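Local structure of HpcH/HpaI aldolase (Desulfitobacterium hafniense, 3QZ6) at residues N26-I29 against V30-Y33; Q75-R78 against A79-Q82; G249-T252 against I253-P257. The protein belongs to the HpcH/HpaI aldolase family and folds as a TIM barrel, its precise role being unknown. All coordinates share one frame; numbering follows the deposited sequence.

Contact 1: N26-I29 against V30-Y33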
loop_
_atom_site.group_PDB
_atom_site.type_symbol
_atom_site.label_atom_id
_atom_site.label_comp_id
_atom_site.label_asym_id
_atom_site.label_seq_id
_atom_site.Cartn_x
_atom_site.Cartn_y
_atom_site.Cartn_z
ATOM N N ASN A 26 5.474 0.626 6.081
ATOM C CA ASN A 26 4.809 1.447 7.108
ATOM C C ASN A 26 4.069 0.501 8.046
ATOM O O ASN A 26 3.186 -0.225 7.608
ATOM C CB ASN A 26 3.807 2.403 6.453
ATOM C CG ASN A 26 3.133 3.308 7.457
ATOM O OD1 ASN A 26 3.007 2.959 8.626
ATOM N ND2 ASN A 26 2.683 4.479 7.001
ATOM N N PRO A 27 4.441 0.479 9.334
ATOM C CA PRO A 27 3.851 -0.498 10.261
ATOM C C PRO A 27 2.328 -0.376 10.415
ATOM O O PRO A 27 1.692 -1.306 10.918
ATOM C CB PRO A 27 4.532 -0.178 11.597
ATOM C CG PRO A 27 5.826 0.510 11.217
ATOM C CD PRO A 27 5.504 1.283 9.959
ATOM N N ASP A 28 1.750 0.751 10.021
ATOM C CA ASP A 28 0.298 0.872 10.075
ATOM C C ASP A 28 -0.404 -0.082 9.118
ATOM O O ASP A 28 -1.619 -0.278 9.226
ATOM C CB ASP A 28 -0.162 2.314 9.825
ATOM C CG ASP A 28 -0.090 3.174 11.079
ATOM O OD1 ASP A 28 -0.310 2.630 12.177
ATOM O OD2 ASP A 28 0.164 4.393 10.973
ATOM N N ILE A 29 0.336 -0.684 8.185
ATOM C CA ILE A 29 -0.264 -1.710 7.331
ATOM C C ILE A 29 -0.841 -2.813 8.224
ATOM O O ILE A 29 -1.815 -3.475 7.864
ATOM C CB ILE A 29 0.743 -2.334 6.333
ATOM C CG1 ILE A 29 0.011 -3.199 5.297
ATOM C CG2 ILE A 29 1.815 -3.189 7.061
ATOM C CD1 ILE A 29 -1.010 -2.428 4.484
ATOM N N VAL A 30 -0.235 -3.010 9.391
ATOM C CA VAL A 30 -0.709 -4.046 10.319
ATOM C C VAL A 30 -2.103 -3.718 10.854
ATOM O O VAL A 30 -2.960 -4.590 10.986
ATOM C CB VAL A 30 0.245 -4.198 11.520
ATOM C CG1 VAL A 30 -0.347 -5.167 12.556
ATOM C CG2 VAL A 30 1.615 -4.664 11.056
ATOM N N ARG A 31 -2.331 -2.449 11.167
ATOM C CA ARG A 31 -3.639 -2.027 11.666
ATOM C C ARG A 31 -4.689 -2.082 10.565
ATOM O O ARG A 31 -5.856 -2.418 10.815
ATOM C CB ARG A 31 -3.550 -0.627 12.253
ATOM C CG ARG A 31 -2.486 -0.500 13.328
ATOM C CD ARG A 31 -2.041 0.965 13.439
ATOM N NE ARG A 31 -2.977 1.663 14.271
ATOM C CZ ARG A 31 -3.127 2.980 14.394
ATOM N NH1 ARG A 31 -2.395 3.880 13.735
ATOM N NH2 ARG A 31 -4.060 3.389 15.224
ATOM N N ILE A 32 -4.275 -1.769 9.339
ATOM C CA ILE A 32 -5.178 -1.885 8.197
ATOM C C ILE A 32 -5.574 -3.345 7.997
ATOM O O ILE A 32 -6.742 -3.665 7.767
ATOM C CB ILE A 32 -4.530 -1.325 6.928
ATOM C CG1 ILE A 32 -4.597 0.213 6.956
ATOM C CG2 ILE A 32 -5.238 -1.859 5.686
ATOM C CD1 ILE A 32 -3.813 0.888 5.850
ATOM N N TYR A 33 -4.595 -4.237 8.106
ATOM C CA TYR A 33 -4.859 -5.659 7.916
ATOM C C TYR A 33 -5.733 -6.248 9.035
ATOM O O TYR A 33 -6.595 -7.094 8.785
ATOM C CB TYR A 33 -3.542 -6.438 7.749
ATOM C CG TYR A 33 -2.959 -6.359 6.333
ATOM C CD1 TYR A 33 -3.685 -5.794 5.285
ATOM C CD2 TYR A 33 -1.700 -6.872 6.049
ATOM C CE1 TYR A 33 -3.163 -5.741 3.984
ATOM C CE2 TYR A 33 -1.164 -6.820 4.764
ATOM C CZ TYR A 33 -1.899 -6.261 3.734
ATOM O OH TYR A 33 -1.361 -6.224 2.454
#

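Contact 2: Q75-R78 against A79-Q82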
loop_
_atom_site.group_PDB
_atom_site.type_symbol
_atom_site.label_atom_id
_atom_site.label_comp_id
_atom_site.label_asym_id
_atom_site.label_seq_id
_atom_site.Cartn_x
_atom_site.Cartn_y
_atom_site.Cartn_z
ATOM N N GLN A 75 16.736 -18.525 2.913
ATOM C CA GLN A 75 17.513 -19.734 3.159
ATOM C C GLN A 75 17.377 -20.059 4.631
ATOM O O GLN A 75 17.061 -19.185 5.439
ATOM C CB GLN A 75 18.995 -19.543 2.795
ATOM C CG GLN A 75 19.753 -18.629 3.756
ATOM C CD GLN A 75 21.041 -18.080 3.172
ATOM O OE1 GLN A 75 21.236 -18.091 1.962
ATOM N NE2 GLN A 75 21.921 -17.572 4.036
ATOM N N VAL A 76 17.592 -21.317 4.976
ATOM C CA VAL A 76 17.461 -21.750 6.355
ATOM C C VAL A 76 18.812 -21.687 7.055
ATOM O O VAL A 76 19.687 -22.501 6.800
ATOM C CB VAL A 76 16.905 -23.178 6.412
ATOM C CG1 VAL A 76 16.858 -23.684 7.849
ATOM C CG2 VAL A 76 15.519 -23.209 5.778
ATOM N N ASP A 77 19.004 -20.684 7.899
ATOM C CA ASP A 77 20.184 -20.653 8.757
ATOM C C ASP A 77 19.839 -19.990 10.079
ATOM O O ASP A 77 18.733 -19.483 10.255
ATOM C CB ASP A 77 21.412 -20.005 8.077
ATOM C CG ASP A 77 21.202 -18.535 7.736
ATOM O OD1 ASP A 77 20.219 -17.938 8.249
ATOM O OD2 ASP A 77 22.033 -17.977 6.956
ATOM N N ARG A 78 20.792 -20.004 11.002
ATOM C CA ARG A 78 20.558 -19.513 12.349
ATOM C C ARG A 78 20.283 -18.019 12.336
ATOM O O ARG A 78 19.407 -17.536 13.067
ATOM C CB ARG A 78 21.756 -19.838 13.253
ATOM C CG ARG A 78 21.462 -19.665 14.738
ATOM C CD ARG A 78 22.543 -20.334 15.593
ATOM N NE ARG A 78 22.123 -20.368 16.987
ATOM C CZ ARG A 78 22.283 -19.362 17.836
ATOM N NH1 ARG A 78 22.876 -18.238 17.442
ATOM N NH2 ARG A 78 21.864 -19.486 19.087
ATOM N N ALA A 79 21.018 -17.289 11.495
ATOM C CA ALA A 79 20.831 -15.838 11.393
ATOM C C ALA A 79 19.367 -15.490 11.111
ATOM O O ALA A 79 18.810 -14.581 11.729
ATOM C CB ALA A 79 21.736 -15.245 10.319
ATOM N N HIS A 80 18.731 -16.210 10.188
ATOM C CA HIS A 80 17.323 -15.915 9.894
ATOM C C HIS A 80 16.393 -16.449 10.970
ATOM O O HIS A 80 15.555 -15.722 11.500
ATOM C CB HIS A 80 16.912 -16.462 8.529
ATOM C CG HIS A 80 17.518 -15.702 7.391
ATOM N ND1 HIS A 80 18.789 -15.954 6.919
ATOM C CD2 HIS A 80 17.047 -14.656 6.668
ATOM C CE1 HIS A 80 19.062 -15.122 5.929
ATOM N NE2 HIS A 80 18.025 -14.321 5.760
ATOM N N VAL A 81 16.541 -17.725 11.297
ATOM C CA VAL A 81 15.564 -18.367 12.165
ATOM C C VAL A 81 15.618 -17.859 13.603
ATOM O O VAL A 81 14.596 -17.500 14.180
ATOM C CB VAL A 81 15.707 -19.903 12.128
ATOM C CG1 VAL A 81 14.789 -20.534 13.161
ATOM C CG2 VAL A 81 15.385 -20.416 10.709
ATOM N N GLN A 82 16.811 -17.828 14.184
ATOM C CA GLN A 82 16.948 -17.397 15.569
ATOM C C GLN A 82 16.485 -15.946 15.739
ATOM O O GLN A 82 15.682 -15.643 16.618
ATOM C CB GLN A 82 18.401 -17.543 16.040
ATOM C CG GLN A 82 18.642 -17.043 17.459
ATOM C CD GLN A 82 18.242 -18.076 18.500
ATOM O OE1 GLN A 82 18.532 -19.261 18.350
ATOM N NE2 GLN A 82 17.556 -17.635 19.546
#

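Contact 3: G249-T252 against I253-P257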
loop_
_atom_site.group_PDB
_atom_site.type_symbol
_atom_site.label_atom_id
_atom_site.label_comp_id
_atom_site.label_asym_id
_atom_site.label_seq_id
_atom_site.Cartn_x
_atom_site.Cartn_y
_atom_site.Cartn_z
ATOM N N GLY A 249 -9.775 1.795 -11.293
ATOM C CA GLY A 249 -10.385 3.108 -11.176
ATOM C C GLY A 249 -9.879 4.076 -12.222
ATOM O O GLY A 249 -10.655 4.804 -12.847
ATOM N N VAL A 250 -8.567 4.088 -12.419
ATOM C CA VAL A 250 -7.963 4.955 -13.421
ATOM C C VAL A 250 -8.550 4.663 -14.804
ATOM O O VAL A 250 -8.890 5.574 -15.552
ATOM C CB VAL A 250 -6.437 4.782 -13.456
ATOM C CG1 VAL A 250 -5.849 5.460 -14.686
ATOM C CG2 VAL A 250 -5.826 5.332 -12.187
ATOM N N LYS A 251 -8.686 3.384 -15.128
ATOM C CA LYS A 251 -9.211 2.989 -16.427
ATOM C C LYS A 251 -10.664 3.448 -16.589
ATOM O O LYS A 251 -11.053 3.959 -17.638
ATOM C CB LYS A 251 -9.094 1.475 -16.585
ATOM C CG LYS A 251 -9.594 0.905 -17.904
ATOM C CD LYS A 251 -9.261 -0.589 -17.962
ATOM C CE LYS A 251 -10.120 -1.343 -18.970
ATOM N NZ LYS A 251 -9.697 -1.039 -20.351
ATOM N N THR A 252 -11.462 3.266 -15.543
ATOM C CA THR A 252 -12.839 3.736 -15.539
ATOM C C THR A 252 -12.877 5.234 -15.816
ATOM O O THR A 252 -13.649 5.704 -16.641
ATOM C CB THR A 252 -13.521 3.421 -14.197
ATOM O OG1 THR A 252 -13.699 2.000 -14.073
ATOM C CG2 THR A 252 -14.869 4.109 -14.092
ATOM N N ILE A 253 -12.019 5.984 -15.140
ATOM C CA ILE A 253 -11.978 7.430 -15.331
ATOM C C ILE A 253 -11.590 7.790 -16.766
ATOM O O ILE A 253 -12.220 8.641 -17.401
ATOM C CB ILE A 253 -11.016 8.096 -14.318
ATOM C CG1 ILE A 253 -11.571 7.939 -12.905
ATOM C CG2 ILE A 253 -10.829 9.579 -14.650
ATOM C CD1 ILE A 253 -10.567 8.248 -11.795
ATOM N N LYS A 254 -10.569 7.127 -17.294
ATOM C CA LYS A 254 -10.087 7.482 -18.623
ATOM C C LYS A 254 -11.096 7.114 -19.705
ATOM O O LYS A 254 -10.999 7.583 -20.840
ATOM C CB LYS A 254 -8.718 6.856 -18.904
ATOM C CG LYS A 254 -7.642 7.358 -17.950
ATOM C CD LYS A 254 -6.240 7.122 -18.505
ATOM C CE LYS A 254 -5.191 7.644 -17.533
ATOM N NZ LYS A 254 -3.806 7.311 -17.963
ATOM N N GLU A 255 -12.075 6.292 -19.341
ATOM C CA GLU A 255 -13.121 5.888 -20.277
ATOM C C GLU A 255 -14.398 6.740 -20.190
ATOM O O GLU A 255 -15.349 6.509 -20.929
ATOM C CB GLU A 255 -13.442 4.407 -20.096
ATOM C CG GLU A 255 -12.298 3.496 -20.514
ATOM C CD GLU A 255 -12.549 2.032 -20.193
ATOM O OE1 GLU A 255 -13.511 1.731 -19.451
ATOM O OE2 GLU A 255 -11.769 1.181 -20.680
ATOM N N LEU A 256 -14.420 7.721 -19.291
ATOM C CA LEU A 256 -15.586 8.593 -19.159
ATOM C C LEU A 256 -15.802 9.437 -20.416
ATOM O O LEU A 256 -14.844 9.878 -21.046
ATOM C CB LEU A 256 -15.443 9.500 -17.937
ATOM C CG LEU A 256 -15.509 8.746 -16.611
ATOM C CD1 LEU A 256 -15.041 9.612 -15.453
ATOM C CD2 LEU A 256 -16.918 8.207 -16.374
ATOM N N PRO A 257 -17.071 9.664 -20.787
ATOM C CA PRO A 257 -17.331 10.531 -21.942
ATOM C C PRO A 257 -16.811 11.926 -21.641
ATOM O O PRO A 257 -17.129 12.468 -20.582
ATOM C CB PRO A 257 -18.864 10.566 -22.024
ATOM C CG PRO A 257 -19.342 9.422 -21.201
ATOM C CD PRO A 257 -18.309 9.217 -20.130
#

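Contact 1: N26-I29 against V30-Y33
Ile-29 lies against the ring of Tyr-33 one turn further on, at the start of helix 29-35, the helix that follows the first strand of the TIM barrel. Here the packing is tight. Ile-29 CG1 sits over one face of the ring, 4.0 Å from its centroid and 16° off the normal, a CH-pi contact displaced toward the CE2 and CZ rim. With CG1 anti to the backbone N (chi1 -169°), this branch comes to lie against the ring. Leu-21 of strand 16-21 touches both side chains, and Leu-58 of helix 52-65 covers Ile-29, so the pair belongs to the layer between barrel and helices.

The other flank is looser and more exposed. Asp-28 and Arg-31 run side by side there and form a salt bridge from NH1 to OD1, but the position of OD1 is doubtful. Asn-26 begins a type I turn that ends at Ile-29, and its ND2 bonds to Leu-23 O of the second subunit. The backbone winds up through Ile-32 N to Asp-28 O (3.0 Å). The side chain of Asn-26 caps this start: OD1 accepts from Asp-28 N at 2.9 Å, with the donor above the carbonyl plane.

Contact 2: Q75-R78 against A79-Q82
Asp-77 OD1 is gripped by two donors of one residue, His-80. The ring nitrogen ND1 reaches it at 2.8 Å, and the backbone N of His-80 at 3.0 Å, nearly along the C-O axis. The two arrive from opposite faces of the carboxylate plane. ND1 comes on the syn side with the carboxylate close to its own ring plane, so the acid meets the imidazole at its edge, the two planes 25° apart. Because Asp-77 CG stands between its backbone N and carbonyl carbon (chi1 64°), OD1 is held over the first turn of helix 78-87.

The second carboxylate oxygen is also engaged. Gln-75 NE2 donates to Asp-77 OD2 at 3.0 Å from above the carboxylate plane, which helps to fix the rotation of the acid.

Further along, Arg-78 and Gln-82 extend the same way. OE1 of the amide lies over one guanidinium face, 3.4 Å from Arg-78 NH2, too poorly angled for a hydrogen bond; the amide's NE2 donates to Asp-86 OD2 and Gly-119 O, which hold the group in place. On the inner side Val-81 packs against Phe-92 of strand 91-94 and Leu-109 of helix 100-110. The backbone closes the turn with Val-81 N to Asp-77 O at 3.0 Å and Gln-82 N to Arg-78 O at 2.8 Å. An aspartate N-cap reinforced by a His-carboxylate hydrogen bond thus starts the helix after the third strand of the TIM barrel.

Contact 3: G249-T252 against I253-P257
Lys-251 and Glu-255, four residues apart, make the charged contact of this helix end. Lys-251 NZ lies 3.1 Å from Glu-255 OE2 in a salt bridge, approaching almost in line with the CD-OE2 bond. The lysine leaves the helix with CG anti to the backbone N and stays extended until a bend at chi4 (74°), which turns the ammonium back toward the acid. Its aliphatic part shares the approach: Lys-251 CG and CE each lie 3.5 Å from Glu-255 OE2. Both residues are exposed, so the pair bridges the last turn on the outer surface.

Apolar packing lies on another flank. Val-250 and Lys-254 run side by side, and Val-250 CG1 touches the lysine chain at CE (3.6 Å). That chain is extended all the way to its tip, where NZ bonds to Gly-37 O of the second subunit. Val-250 itself packs on Ala-36 of that subunit and Ile-253 on its Trp-235. Within the chain, Phe-259 folds back on Ile-253 and Lys-254.

The backbone bonds record how the helix stops. Two regular i to i+4 bonds persist, Ile-253 N to Gly-249 O and Lys-254 N to Val-250 O, each 2.9 Å. At Glu-255 N the pattern slackens: the bond to Lys-251 O is weak, and a second, from Glu-255 N to Thr-252 O (3.2 Å), spans three residues. Leu-256 N then bonds to Ile-253 O, again a three-residue span. Leu-256 packs on Gly-223 of the second subunit. The arrangement is the C-terminal end of helix 238-254, the long helix after the eighth barrel strand, which packs against the partner subunit of the dimer.

All three contacts are partly buried ends of helices that follow barrel strands. Contacts 1 and 2 lie at helix starts after the first and third strands, their centres about 25 Å apart and about 17 and 16 Å from the centre of the chain; the inner face of each packs on a barrel strand and a neighbouring helix. Contact 3 closes the helix after the eighth strand, its centre about 36 Å from the centre of the chain, and its buried face is supplied largely by the second subunit. Polar capping thus marks the two starts, a surface ion pair the far end. Contact 1 also touches the second subunit, whereas no other chain of the assembly reaches contact 2.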